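Local coordinates for protein (thiaminase I) (Bacillus subtilis, PDB 3THI) that cleaves thiamin, probably by replacing its thiazole group with a nucleophile such as an organic base in a base-exchange transfer reaction, at residues L147-Y161 with L192-Y206. Numbering follows the deposited sequence.
Sequences LLINMAGGTTKASMY and LRLLINMAGEKPSQY
Met151 lies over helix 192-199, between strand 147-149 and helix 154-161, within the thiaminase I domain, whose family belongs to the periplasmic binding protein clan. Its CB sits 3.7 Å from NE2 of Gln205. CG stands anti to the carbonyl carbon (chi1 -73°), which brings SD over the helix, 3.7 Å from CB of Leu195 and a little farther from CG1 of Ile196. A bend at chi3 then carries CE to within 3.8 Å of the backbone O of Leu192, with CG1 of Ile196 and CD2 of Leu192 alongside. Helix 154-161 comes down on this patch as well: Met160 reaches tip to tip toward Leu195, with CE 3.7 Å from CD1, and CB of Met160 packs on CD2 of Leu192. CG2 of Ile149 meets CB of Ala199 at 3.6 Å, and Ile229 of the neighbouring parallel strand 227-231 touches Ile149 and Leu195.

The backbone of Met151 is held to helix 201-205 at both polar atoms. Its N donates to Ser204 O at 2.9 Å, while Gln205, folded back at chi2 (-52°), sends NE2 to Met151 O from above the carbonyl plane. The same NE2 donates to Ser204 OG, which lies near the amide plane, and that hydroxyl in turn donates a hydrogen bond to Glu201 O. An alanine in place of Gln205 would probably leave Met151 O and Ser204 OG without this shared donor and open a gap beside Met151 CB. At the start of the strand segment, Leu147 N donates to Met198 O in a nearly straight 3.2 Å bond (168° at the hydrogen).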
loop_
_atom_site.group_PDB
_atom_site.type_symbol
_atom_site.label_atom_id
_atom_site.label_comp_id
_atom_site.label_asym_id
_atom_site.label_seq_id
_atom_site.Cartn_x
_atom_site.Cartn_y
_atom_site.Cartn_z
ATOM N N LEU A 147 -11.765 -17.718 1.751
ATOM C CA LEU A 147 -11.065 -16.449 1.741
ATOM C C LEU A 147 -10.433 -16.135 0.401
ATOM O O LEU A 147 -9.829 -16.998 -0.232
ATOM C CB LEU A 147 -9.950 -16.456 2.795
ATOM C CG LEU A 147 -9.002 -15.249 2.769
ATOM C CD1 LEU A 147 -9.744 -13.997 3.213
ATOM C CD2 LEU A 147 -7.791 -15.509 3.647
ATOM N N LEU A 148 -10.585 -14.888 -0.027
ATOM C CA LEU A 148 -9.958 -14.418 -1.252
ATOM C C LEU A 148 -8.823 -13.525 -0.772
ATOM O O LEU A 148 -9.047 -12.596 0.001
ATOM C CB LEU A 148 -10.930 -13.597 -2.106
ATOM C CG LEU A 148 -11.829 -14.350 -3.090
ATOM C CD1 LEU A 148 -12.822 -13.394 -3.715
ATOM C CD2 LEU A 148 -10.959 -14.948 -4.162
ATOM N N ILE A 149 -7.597 -13.867 -1.153
ATOM C CA ILE A 149 -6.447 -13.067 -0.777
ATOM C C ILE A 149 -5.282 -13.285 -1.727
ATOM O O ILE A 149 -4.998 -14.401 -2.152
ATOM C CB ILE A 149 -5.991 -13.326 0.677
ATOM C CG1 ILE A 149 -4.926 -12.296 1.084
ATOM C CG2 ILE A 149 -5.478 -14.749 0.833
ATOM C CD1 ILE A 149 -4.366 -12.471 2.485
ATOM N N ASN A 150 -4.645 -12.185 -2.096
ATOM C CA ASN A 150 -3.499 -12.217 -2.978
ATOM C C ASN A 150 -2.230 -12.448 -2.155
ATOM O O ASN A 150 -1.826 -11.607 -1.343
ATOM C CB ASN A 150 -3.409 -10.900 -3.763
ATOM C CG ASN A 150 -2.298 -10.902 -4.789
ATOM O OD1 ASN A 150 -1.459 -11.800 -4.808
ATOM N ND2 ASN A 150 -2.296 -9.901 -5.659
ATOM N N MET A 151 -1.636 -13.617 -2.335
ATOM C CA MET A 151 -0.407 -13.954 -1.640
ATOM C C MET A 151 0.612 -14.434 -2.662
ATOM O O MET A 151 1.559 -15.120 -2.323
ATOM C CB MET A 151 -0.663 -15.011 -0.561
ATOM C CG MET A 151 -1.409 -14.451 0.639
ATOM S SD MET A 151 -1.646 -15.599 2.004
ATOM C CE MET A 151 -0.026 -15.632 2.744
ATOM N N ALA A 152 0.374 -14.088 -3.923
ATOM C CA ALA A 152 1.252 -14.444 -5.033
ATOM C C ALA A 152 2.443 -13.483 -5.039
ATOM O O ALA A 152 2.317 -12.322 -4.655
ATOM C CB ALA A 152 0.486 -14.327 -6.342
ATOM N N GLY A 153 3.593 -13.942 -5.511
ATOM C CA GLY A 153 4.751 -13.059 -5.526
ATOM C C GLY A 153 5.558 -13.205 -4.248
ATOM O O GLY A 153 4.986 -13.200 -3.145
ATOM N N GLY A 154 6.878 -13.345 -4.405
ATOM C CA GLY A 154 7.779 -13.525 -3.273
ATOM C C GLY A 154 7.902 -12.338 -2.336
ATOM O O GLY A 154 7.926 -12.513 -1.122
ATOM N N THR A 155 7.926 -11.134 -2.894
ATOM C CA THR A 155 8.056 -9.930 -2.085
ATOM C C THR A 155 6.801 -9.680 -1.257
ATOM O O THR A 155 6.890 -9.186 -0.130
ATOM C CB THR A 155 8.435 -8.694 -2.960
ATOM O OG1 THR A 155 9.704 -8.932 -3.584
ATOM C CG2 THR A 155 8.538 -7.429 -2.108
ATOM N N THR A 156 5.639 -10.036 -1.803
ATOM C CA THR A 156 4.373 -9.868 -1.078
ATOM C C THR A 156 4.410 -10.754 0.171
ATOM O O THR A 156 4.148 -10.292 1.284
ATOM C CB THR A 156 3.169 -10.281 -1.941
ATOM O OG1 THR A 156 3.038 -9.373 -3.035
ATOM C CG2 THR A 156 1.890 -10.258 -1.129
ATOM N N LYS A 157 4.748 -12.024 -0.035
ATOM C CA LYS A 157 4.849 -12.984 1.051
ATOM C C LYS A 157 5.895 -12.518 2.068
ATOM O O LYS A 157 5.642 -12.535 3.274
ATOM C CB LYS A 157 5.247 -14.352 0.510
ATOM C CG LYS A 157 4.245 -14.991 -0.417
ATOM C CD LYS A 157 4.781 -16.333 -0.887
ATOM C CE LYS A 157 4.143 -16.793 -2.163
ATOM N NZ LYS A 157 4.602 -16.049 -3.340
ATOM N N ALA A 158 7.065 -12.101 1.574
ATOM C CA ALA A 158 8.153 -11.618 2.429
ATOM C C ALA A 158 7.684 -10.422 3.242
ATOM O O ALA A 158 8.001 -10.295 4.424
ATOM C CB ALA A 158 9.350 -11.238 1.587
ATOM N N SER A 159 6.901 -9.561 2.605
ATOM C CA SER A 159 6.353 -8.384 3.267
ATOM C C SER A 159 5.336 -8.758 4.327
ATOM O O SER A 159 5.318 -8.169 5.400
ATOM C CB SER A 159 5.707 -7.444 2.256
ATOM O OG SER A 159 6.695 -6.762 1.525
ATOM N N MET A 160 4.475 -9.720 4.019
ATOM C CA MET A 160 3.472 -10.147 4.983
ATOM C C MET A 160 4.169 -10.775 6.183
ATOM O O MET A 160 3.791 -10.537 7.332
ATOM C CB MET A 160 2.508 -11.125 4.338
ATOM C CG MET A 160 1.636 -10.473 3.296
ATOM S SD MET A 160 0.570 -11.652 2.489
ATOM C CE MET A 160 -0.678 -11.901 3.748
ATOM N N TYR A 161 5.234 -11.523 5.904
ATOM C CA TYR A 161 6.031 -12.165 6.945
ATOM C C TYR A 161 6.578 -11.119 7.938
ATOM O O TYR A 161 6.410 -11.240 9.158
ATOM C CB TYR A 161 7.202 -12.945 6.311
ATOM C CG TYR A 161 8.115 -13.583 7.335
ATOM C CD1 TYR A 161 7.810 -14.830 7.883
ATOM C CD2 TYR A 161 9.242 -12.909 7.817
ATOM C CE1 TYR A 161 8.593 -15.392 8.892
ATOM C CE2 TYR A 161 10.035 -13.466 8.835
ATOM C CZ TYR A 161 9.697 -14.707 9.362
ATOM O OH TYR A 161 10.452 -15.266 10.358
ATOM N N LEU A 192 0.682 -17.190 8.280
ATOM C CA LEU A 192 0.636 -17.148 6.818
ATOM C C LEU A 192 0.030 -18.425 6.234
ATOM O O LEU A 192 -0.693 -18.374 5.242
ATOM C CB LEU A 192 2.028 -16.872 6.236
ATOM C CG LEU A 192 2.725 -15.567 6.645
ATOM C CD1 LEU A 192 4.101 -15.489 6.017
ATOM C CD2 LEU A 192 1.886 -14.362 6.231
ATOM N N ARG A 193 0.317 -19.564 6.860
ATOM C CA ARG A 193 -0.231 -20.841 6.417
ATOM C C ARG A 193 -1.721 -20.855 6.637
ATOM O O ARG A 193 -2.461 -21.360 5.803
ATOM C CB ARG A 193 0.373 -22.011 7.188
ATOM C CG ARG A 193 1.772 -22.331 6.779
ATOM C CD ARG A 193 2.291 -23.551 7.487
ATOM N NE ARG A 193 3.222 -24.208 6.595
ATOM C CZ ARG A 193 3.021 -25.406 6.062
ATOM N NH1 ARG A 193 1.922 -26.085 6.356
ATOM N NH2 ARG A 193 3.891 -25.891 5.189
ATOM N N LEU A 194 -2.161 -20.316 7.774
ATOM C CA LEU A 194 -3.581 -20.277 8.094
ATOM C C LEU A 194 -4.337 -19.539 6.980
ATOM O O LEU A 194 -5.412 -19.972 6.558
ATOM C CB LEU A 194 -3.810 -19.583 9.434
ATOM C CG LEU A 194 -5.245 -19.710 9.934
ATOM C CD1 LEU A 194 -5.575 -21.177 10.141
ATOM C CD2 LEU A 194 -5.438 -18.924 11.201
ATOM N N LEU A 195 -3.742 -18.448 6.493
ATOM C CA LEU A 195 -4.319 -17.646 5.423
ATOM C C LEU A 195 -4.403 -18.452 4.136
ATOM O O LEU A 195 -5.408 -18.398 3.434
ATOM C CB LEU A 195 -3.469 -16.409 5.177
ATOM C CG LEU A 195 -3.526 -15.296 6.206
ATOM C CD1 LEU A 195 -2.405 -14.323 5.941
ATOM C CD2 LEU A 195 -4.890 -14.615 6.153
ATOM N N ILE A 196 -3.321 -19.153 3.815
ATOM C CA ILE A 196 -3.254 -19.991 2.625
ATOM C C ILE A 196 -4.279 -21.115 2.762
ATOM O O ILE A 196 -4.982 -21.463 1.811
ATOM C CB ILE A 196 -1.834 -20.571 2.457
ATOM C CG1 ILE A 196 -0.865 -19.447 2.067
ATOM C CG2 ILE A 196 -1.828 -21.705 1.447
ATOM C CD1 ILE A 196 0.609 -19.803 2.220
ATOM N N ASN A 197 -4.382 -21.647 3.972
ATOM C CA ASN A 197 -5.329 -22.711 4.257
ATOM C C ASN A 197 -6.775 -22.249 4.013
ATOM O O ASN A 197 -7.616 -23.015 3.518
ATOM C CB ASN A 197 -5.169 -23.176 5.706
ATOM C CG ASN A 197 -5.965 -24.423 5.996
ATOM O OD1 ASN A 197 -5.758 -25.466 5.366
ATOM N ND2 ASN A 197 -6.895 -24.321 6.925
ATOM N N MET A 198 -7.059 -20.998 4.368
ATOM C CA MET A 198 -8.399 -20.441 4.186
ATOM C C MET A 198 -8.726 -20.079 2.733
ATOM O O MET A 198 -9.861 -20.247 2.277
ATOM C CB MET A 198 -8.593 -19.210 5.082
ATOM C CG MET A 198 -8.569 -19.529 6.581
ATOM S SD MET A 198 -9.114 -18.141 7.595
ATOM C CE MET A 198 -7.504 -17.305 7.973
ATOM N N ALA A 199 -7.712 -19.609 2.013
ATOM C CA ALA A 199 -7.854 -19.179 0.626
ATOM C C ALA A 199 -7.671 -20.273 -0.417
ATOM O O ALA A 199 -8.299 -20.241 -1.480
ATOM C CB ALA A 199 -6.882 -18.037 0.347
ATOM N N GLY A 200 -6.828 -21.249 -0.098
ATOM C CA GLY A 200 -6.527 -22.306 -1.044
ATOM C C GLY A 200 -5.160 -21.958 -1.605
ATOM O O GLY A 200 -4.847 -20.783 -1.800
ATOM N N GLU A 201 -4.338 -22.967 -1.856
ATOM C CA GLU A 201 -2.987 -22.740 -2.357
ATOM C C GLU A 201 -2.947 -22.038 -3.707
ATOM O O GLU A 201 -2.349 -20.976 -3.838
ATOM C CB GLU A 201 -2.214 -24.062 -2.426
ATOM C CG GLU A 201 -0.741 -23.911 -2.805
ATOM C CD GLU A 201 0.022 -25.224 -2.745
ATOM O OE1 GLU A 201 -0.544 -26.230 -2.266
ATOM O OE2 GLU A 201 1.194 -25.259 -3.180
ATOM N N LYS A 202 -3.566 -22.652 -4.711
ATOM C CA LYS A 202 -3.583 -22.085 -6.050
ATOM C C LYS A 202 -4.309 -20.754 -6.099
ATOM O O LYS A 202 -3.824 -19.818 -6.726
ATOM C CB LYS A 202 -4.180 -23.065 -7.067
ATOM C CG LYS A 202 -3.241 -24.189 -7.466
ATOM C CD LYS A 202 -3.916 -25.134 -8.453
ATOM C CE LYS A 202 -2.893 -25.934 -9.248
ATOM N NZ LYS A 202 -2.122 -25.062 -10.192
ATOM N N PRO A 203 -5.497 -20.657 -5.467
ATOM C CA PRO A 203 -6.188 -19.369 -5.510
ATOM C C PRO A 203 -5.350 -18.251 -4.887
ATOM O O PRO A 203 -5.275 -17.163 -5.449
ATOM C CB PRO A 203 -7.464 -19.648 -4.723
ATOM C CG PRO A 203 -7.742 -21.079 -5.063
ATOM C CD PRO A 203 -6.382 -21.701 -4.917
ATOM N N SER A 204 -4.681 -18.535 -3.767
ATOM C CA SER A 204 -3.849 -17.531 -3.110
ATOM C C SER A 204 -2.599 -17.189 -3.913
ATOM O O SER A 204 -2.088 -16.077 -3.815
ATOM C CB SER A 204 -3.434 -17.982 -1.711
ATOM O OG SER A 204 -2.368 -18.917 -1.768
ATOM N N GLN A 205 -2.132 -18.132 -4.732
ATOM C CA GLN A 205 -0.925 -17.932 -5.535
ATOM C C GLN A 205 -1.168 -17.501 -6.970
ATOM O O GLN A 205 -0.229 -17.224 -7.713
ATOM C CB GLN A 205 -0.069 -19.202 -5.527
ATOM C CG GLN A 205 0.419 -19.568 -4.156
ATOM C CD GLN A 205 1.104 -18.399 -3.485
ATOM O OE1 GLN A 205 2.112 -17.896 -3.982
ATOM N NE2 GLN A 205 0.552 -17.947 -2.362
ATOM N N TYR A 206 -2.435 -17.417 -7.340
ATOM C CA TYR A 206 -2.822 -17.047 -8.686
ATOM C C TYR A 206 -2.375 -15.659 -9.133
ATOM O O TYR A 206 -2.472 -14.687 -8.389
ATOM C CB TYR A 206 -4.337 -17.176 -8.836
ATOM C CG TYR A 206 -4.830 -16.807 -10.205
ATOM C CD1 TYR A 206 -4.674 -17.679 -11.278
ATOM C CD2 TYR A 206 -5.461 -15.585 -10.428
ATOM C CE1 TYR A 206 -5.141 -17.344 -12.541
ATOM C CE2 TYR A 206 -5.927 -15.243 -11.683
ATOM C CZ TYR A 206 -5.766 -16.124 -12.731
ATOM O OH TYR A 206 -6.242 -15.783 -13.968
HETATM O O HOH W 1 -8.942 -17.760 -2.524
HETATM O O HOH W 2 -7.278 -15.728 -3.272
#